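Local atomic coordinates of Poly(A) RNA polymerase GLD2 (Rattus norvegicus, PDB entry 6LBK), a protein that probably adds successive AMP units from ATP to the 3' ends of selected cytoplasmic mRNAs and a single nucleotide to certain microRNAs. Residues Gln54-Gln66 and Arg199-Ala211. The protein carries 1 engineered substitution. Sequence-based numbering, arbitrary orientation.
Sequences QQILELFETCQQQ and RVRPLVLVIKKWA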
# COMPACT_ATOMS: atom_id res chain seq x y z
N GLN A 54 -4.07 0.17 23.07
CA GLN A 54 -3.33 1.39 23.38
C GLN A 54 -1.96 1.41 22.72
O GLN A 54 -1.51 2.46 22.26
CB GLN A 54 -3.18 1.59 24.89
CG GLN A 54 -4.28 2.39 25.56
CD GLN A 54 -4.20 2.38 27.09
OE1 GLN A 54 -3.14 2.11 27.68
NE2 GLN A 54 -5.32 2.67 27.75
N GLN A 55 -1.26 0.27 22.74
CA GLN A 55 0.05 0.20 22.09
C GLN A 55 -0.07 0.37 20.59
O GLN A 55 0.83 0.94 19.96
CB GLN A 55 0.74 -1.13 22.41
CG GLN A 55 1.33 -1.20 23.79
CD GLN A 55 1.76 -2.59 24.12
OE1 GLN A 55 1.10 -3.55 23.73
NE2 GLN A 55 2.87 -2.72 24.83
N ILE A 56 -1.18 -0.10 20.00
CA ILE A 56 -1.38 0.05 18.56
C ILE A 56 -1.62 1.51 18.22
O ILE A 56 -1.09 2.02 17.23
CB ILE A 56 -2.56 -0.82 18.09
CG1 ILE A 56 -2.23 -2.31 18.21
CG2 ILE A 56 -2.97 -0.39 16.65
CD1 ILE A 56 -3.38 -3.22 17.87
N LEU A 57 -2.41 2.21 19.05
CA LEU A 57 -2.58 3.65 18.84
C LEU A 57 -1.30 4.43 19.11
O LEU A 57 -1.01 5.41 18.41
CB LEU A 57 -3.72 4.20 19.68
CG LEU A 57 -5.03 3.82 19.03
CD1 LEU A 57 -6.15 4.09 19.99
CD2 LEU A 57 -5.21 4.62 17.81
N GLU A 58 -0.53 4.04 20.14
CA GLU A 58 0.75 4.70 20.41
C GLU A 58 1.71 4.57 19.23
O GLU A 58 2.33 5.55 18.79
CB GLU A 58 1.38 4.11 21.68
CG GLU A 58 1.23 4.96 22.92
CD GLU A 58 1.60 4.22 24.22
OE1 GLU A 58 2.74 3.73 24.34
OE2 GLU A 58 0.74 4.15 25.13
N LEU A 59 1.82 3.35 18.67
CA LEU A 59 2.66 3.15 17.50
C LEU A 59 2.10 3.90 16.29
O LEU A 59 2.86 4.48 15.50
CB LEU A 59 2.75 1.65 17.19
CG LEU A 59 3.63 1.24 16.02
CD1 LEU A 59 5.08 1.33 16.41
CD2 LEU A 59 3.29 -0.16 15.57
N PHE A 60 0.77 3.91 16.14
CA PHE A 60 0.16 4.64 15.05
C PHE A 60 0.51 6.11 15.11
O PHE A 60 0.98 6.69 14.13
CB PHE A 60 -1.36 4.44 15.08
CG PHE A 60 -2.07 5.27 14.07
CD1 PHE A 60 -1.68 5.24 12.73
CD2 PHE A 60 -3.13 6.08 14.46
CE1 PHE A 60 -2.31 6.03 11.78
CE2 PHE A 60 -3.78 6.86 13.52
CZ PHE A 60 -3.38 6.83 12.17
N GLU A 61 0.34 6.72 16.28
CA GLU A 61 0.50 8.16 16.39
C GLU A 61 1.96 8.58 16.30
O GLU A 61 2.25 9.67 15.77
CB GLU A 61 -0.09 8.61 17.71
CG GLU A 61 -1.56 8.32 17.83
CD GLU A 61 -2.25 9.30 18.72
OE1 GLU A 61 -2.77 8.87 19.78
OE2 GLU A 61 -2.25 10.51 18.38
N THR A 62 2.90 7.74 16.75
CA THR A 62 4.30 8.15 16.60
C THR A 62 4.89 7.81 15.23
O THR A 62 5.82 8.51 14.80
CB THR A 62 5.15 7.55 17.73
OG1 THR A 62 5.07 6.12 17.72
CG2 THR A 62 4.71 8.09 19.10
N CYS A 63 4.34 6.84 14.50
CA CYS A 63 4.92 6.49 13.20
C CYS A 63 4.12 7.00 12.00
O CYS A 63 4.66 7.01 10.89
CB CYS A 63 5.11 4.98 13.06
SG CYS A 63 6.32 4.26 14.17
N GLN A 64 2.87 7.40 12.18
CA GLN A 64 2.05 7.94 11.11
C GLN A 64 2.76 9.09 10.39
O GLN A 64 3.44 9.91 11.02
CB GLN A 64 0.74 8.43 11.71
CG GLN A 64 -0.22 9.18 10.84
CD GLN A 64 -1.29 9.85 11.69
OE1 GLN A 64 -2.22 10.46 11.18
NE2 GLN A 64 -1.11 9.79 13.01
N GLN A 65 2.61 9.14 9.07
CA GLN A 65 3.24 10.19 8.27
C GLN A 65 2.73 11.57 8.69
O GLN A 65 1.51 11.83 8.69
CB GLN A 65 2.98 9.95 6.79
CG GLN A 65 3.60 11.00 5.86
CD GLN A 65 3.12 10.89 4.42
OE1 GLN A 65 3.82 10.39 3.54
NE2 GLN A 65 1.90 11.34 4.17
N GLN A 66 3.65 12.45 9.08
CA GLN A 66 3.27 13.78 9.55
C GLN A 66 3.16 14.76 8.38
O GLN A 66 3.79 14.59 7.33
CB GLN A 66 4.27 14.29 10.59
CG GLN A 66 4.25 13.48 11.90
CD GLN A 66 5.45 13.75 12.80
OE1 GLN A 66 6.59 13.85 12.33
NE2 GLN A 66 5.20 13.84 14.11
N ARG A 199 -10.42 2.96 12.42
CA ARG A 199 -9.57 1.81 12.75
C ARG A 199 -8.74 1.33 11.57
O ARG A 199 -7.77 0.59 11.78
CB ARG A 199 -10.41 0.64 13.28
CG ARG A 199 -10.97 0.86 14.67
CD ARG A 199 -11.97 -0.20 15.06
NE ARG A 199 -13.23 0.02 14.37
CZ ARG A 199 -14.31 -0.74 14.48
NH1 ARG A 199 -14.31 -1.81 15.28
NH2 ARG A 199 -15.41 -0.44 13.79
N VAL A 200 -9.12 1.69 10.34
CA VAL A 200 -8.42 1.14 9.18
C VAL A 200 -6.96 1.56 9.18
O VAL A 200 -6.07 0.74 8.93
CB VAL A 200 -9.13 1.55 7.88
CG1 VAL A 200 -8.32 1.06 6.71
CG2 VAL A 200 -10.56 0.97 7.83
N ARG A 201 -6.68 2.84 9.49
CA ARG A 201 -5.29 3.30 9.40
C ARG A 201 -4.41 2.77 10.52
O ARG A 201 -3.29 2.31 10.22
CB ARG A 201 -5.25 4.83 9.31
CG ARG A 201 -5.56 5.35 7.89
CD ARG A 201 -5.73 6.89 7.82
NE ARG A 201 -4.44 7.58 7.92
CZ ARG A 201 -4.10 8.41 8.89
NH1 ARG A 201 -4.95 8.70 9.86
NH2 ARG A 201 -2.90 8.97 8.90
N PRO A 202 -4.82 2.79 11.81
CA PRO A 202 -3.97 2.15 12.84
C PRO A 202 -3.70 0.68 12.59
O PRO A 202 -2.57 0.20 12.79
CB PRO A 202 -4.77 2.36 14.14
CG PRO A 202 -5.60 3.57 13.87
CD PRO A 202 -5.97 3.48 12.42
N LEU A 203 -4.71 -0.05 12.13
CA LEU A 203 -4.52 -1.47 11.90
C LEU A 203 -3.55 -1.70 10.75
O LEU A 203 -2.63 -2.51 10.85
CB LEU A 203 -5.85 -2.13 11.58
CG LEU A 203 -5.69 -3.65 11.58
CD1 LEU A 203 -5.67 -4.14 13.08
CD2 LEU A 203 -6.71 -4.40 10.72
N VAL A 204 -3.76 -0.98 9.65
CA VAL A 204 -2.88 -1.15 8.50
C VAL A 204 -1.45 -0.81 8.88
O VAL A 204 -0.51 -1.50 8.46
CB VAL A 204 -3.40 -0.31 7.32
CG1 VAL A 204 -2.28 -0.01 6.34
CG2 VAL A 204 -4.59 -1.03 6.62
N LEU A 205 -1.25 0.23 9.69
CA LEU A 205 0.11 0.65 10.00
C LEU A 205 0.82 -0.39 10.87
O LEU A 205 1.98 -0.76 10.60
CB LEU A 205 0.10 2.03 10.67
CG LEU A 205 1.36 2.83 11.05
CD1 LEU A 205 2.33 2.14 12.02
CD2 LEU A 205 2.06 3.26 9.78
N VAL A 206 0.16 -0.84 11.95
CA VAL A 206 0.81 -1.84 12.80
C VAL A 206 1.09 -3.11 12.00
O VAL A 206 2.12 -3.76 12.19
CB VAL A 206 -0.04 -2.14 14.05
CG1 VAL A 206 -1.36 -2.87 13.66
CG2 VAL A 206 0.77 -2.97 15.02
N ILE A 207 0.21 -3.43 11.06
CA ILE A 207 0.38 -4.63 10.25
C ILE A 207 1.53 -4.47 9.25
O ILE A 207 2.31 -5.41 9.04
CB ILE A 207 -0.96 -4.94 9.58
CG1 ILE A 207 -1.93 -5.49 10.66
CG2 ILE A 207 -0.78 -5.88 8.45
CD1 ILE A 207 -3.34 -5.81 10.17
N LYS A 208 1.69 -3.28 8.65
CA LYS A 208 2.86 -3.01 7.81
C LYS A 208 4.15 -3.14 8.61
O LYS A 208 5.10 -3.79 8.18
CB LYS A 208 2.76 -1.61 7.20
CG LYS A 208 2.08 -1.49 5.86
CD LYS A 208 2.11 -0.04 5.45
CE LYS A 208 1.56 0.20 4.08
NZ LYS A 208 2.18 1.41 3.46
N LYS A 209 4.21 -2.50 9.79
CA LYS A 209 5.41 -2.62 10.61
C LYS A 209 5.67 -4.07 10.98
O LYS A 209 6.81 -4.54 10.97
CB LYS A 209 5.32 -1.75 11.87
CG LYS A 209 5.27 -0.22 11.62
CD LYS A 209 6.52 0.25 10.87
CE LYS A 209 6.52 1.75 10.62
NZ LYS A 209 7.65 2.16 9.73
N TRP A 210 4.60 -4.80 11.30
CA TRP A 210 4.73 -6.20 11.67
C TRP A 210 5.33 -7.01 10.53
O TRP A 210 6.33 -7.72 10.72
CB TRP A 210 3.35 -6.74 12.07
CG TRP A 210 3.37 -8.18 12.19
CD1 TRP A 210 3.83 -8.92 13.25
CD2 TRP A 210 2.93 -9.11 11.21
NE1 TRP A 210 3.69 -10.26 12.99
CE2 TRP A 210 3.14 -10.40 11.74
CE3 TRP A 210 2.37 -8.97 9.93
CZ2 TRP A 210 2.81 -11.55 11.03
CZ3 TRP A 210 2.04 -10.12 9.22
CH2 TRP A 210 2.26 -11.40 9.79
N ALA A 211 4.72 -6.93 9.34
CA ALA A 211 5.23 -7.67 8.20
C ALA A 211 6.67 -7.26 7.86
O ALA A 211 7.50 -8.12 7.54
CB ALA A 211 4.33 -7.45 6.99
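Q64 OE1 accepts a nearly straight hydrogen bond from R201 NH2 (2.8 Å, 169° at the hydrogen). OE1 lies in the guanidinium plane, yet NH2 stands above the plane of the Q64 amide and misses its lone pairs. A second bond, R201 NE to G102 O, also holds the guanidinium. With its CG anti to the backbone N (chi1 174°), the F60 ring lies against P202: P202 CG makes a CH-pi contact over one face, 3.9 Å from the ring centroid, while the Q64 amide NE2 lies over the rim of the opposite face. R201 NH1 sits at the ring edge, 3.4 Å from F60 CZ, ring and guanidinium standing steeply to each other. Replacing F60 by an alanine would remove the ring under P202 CG, and is likely to open a gap there and leave the R201 and Q64 side chains freer to shift. One turn earlier I56 CG2 packs on P202 CB (4.1 Å); L59 CD2 meets V206 CG2 (3.8 Å), and toward Q64, C63 CB meets L205 CD1. Segments 54-63 and 200-211 cross at 84°, axes 9.1 Å apart, joining the first modelled helix, 51-63, to helix 200-213, which also packs on helices 226-239 and 283-297 in this Cid1-like nucleotidyltransferase fold.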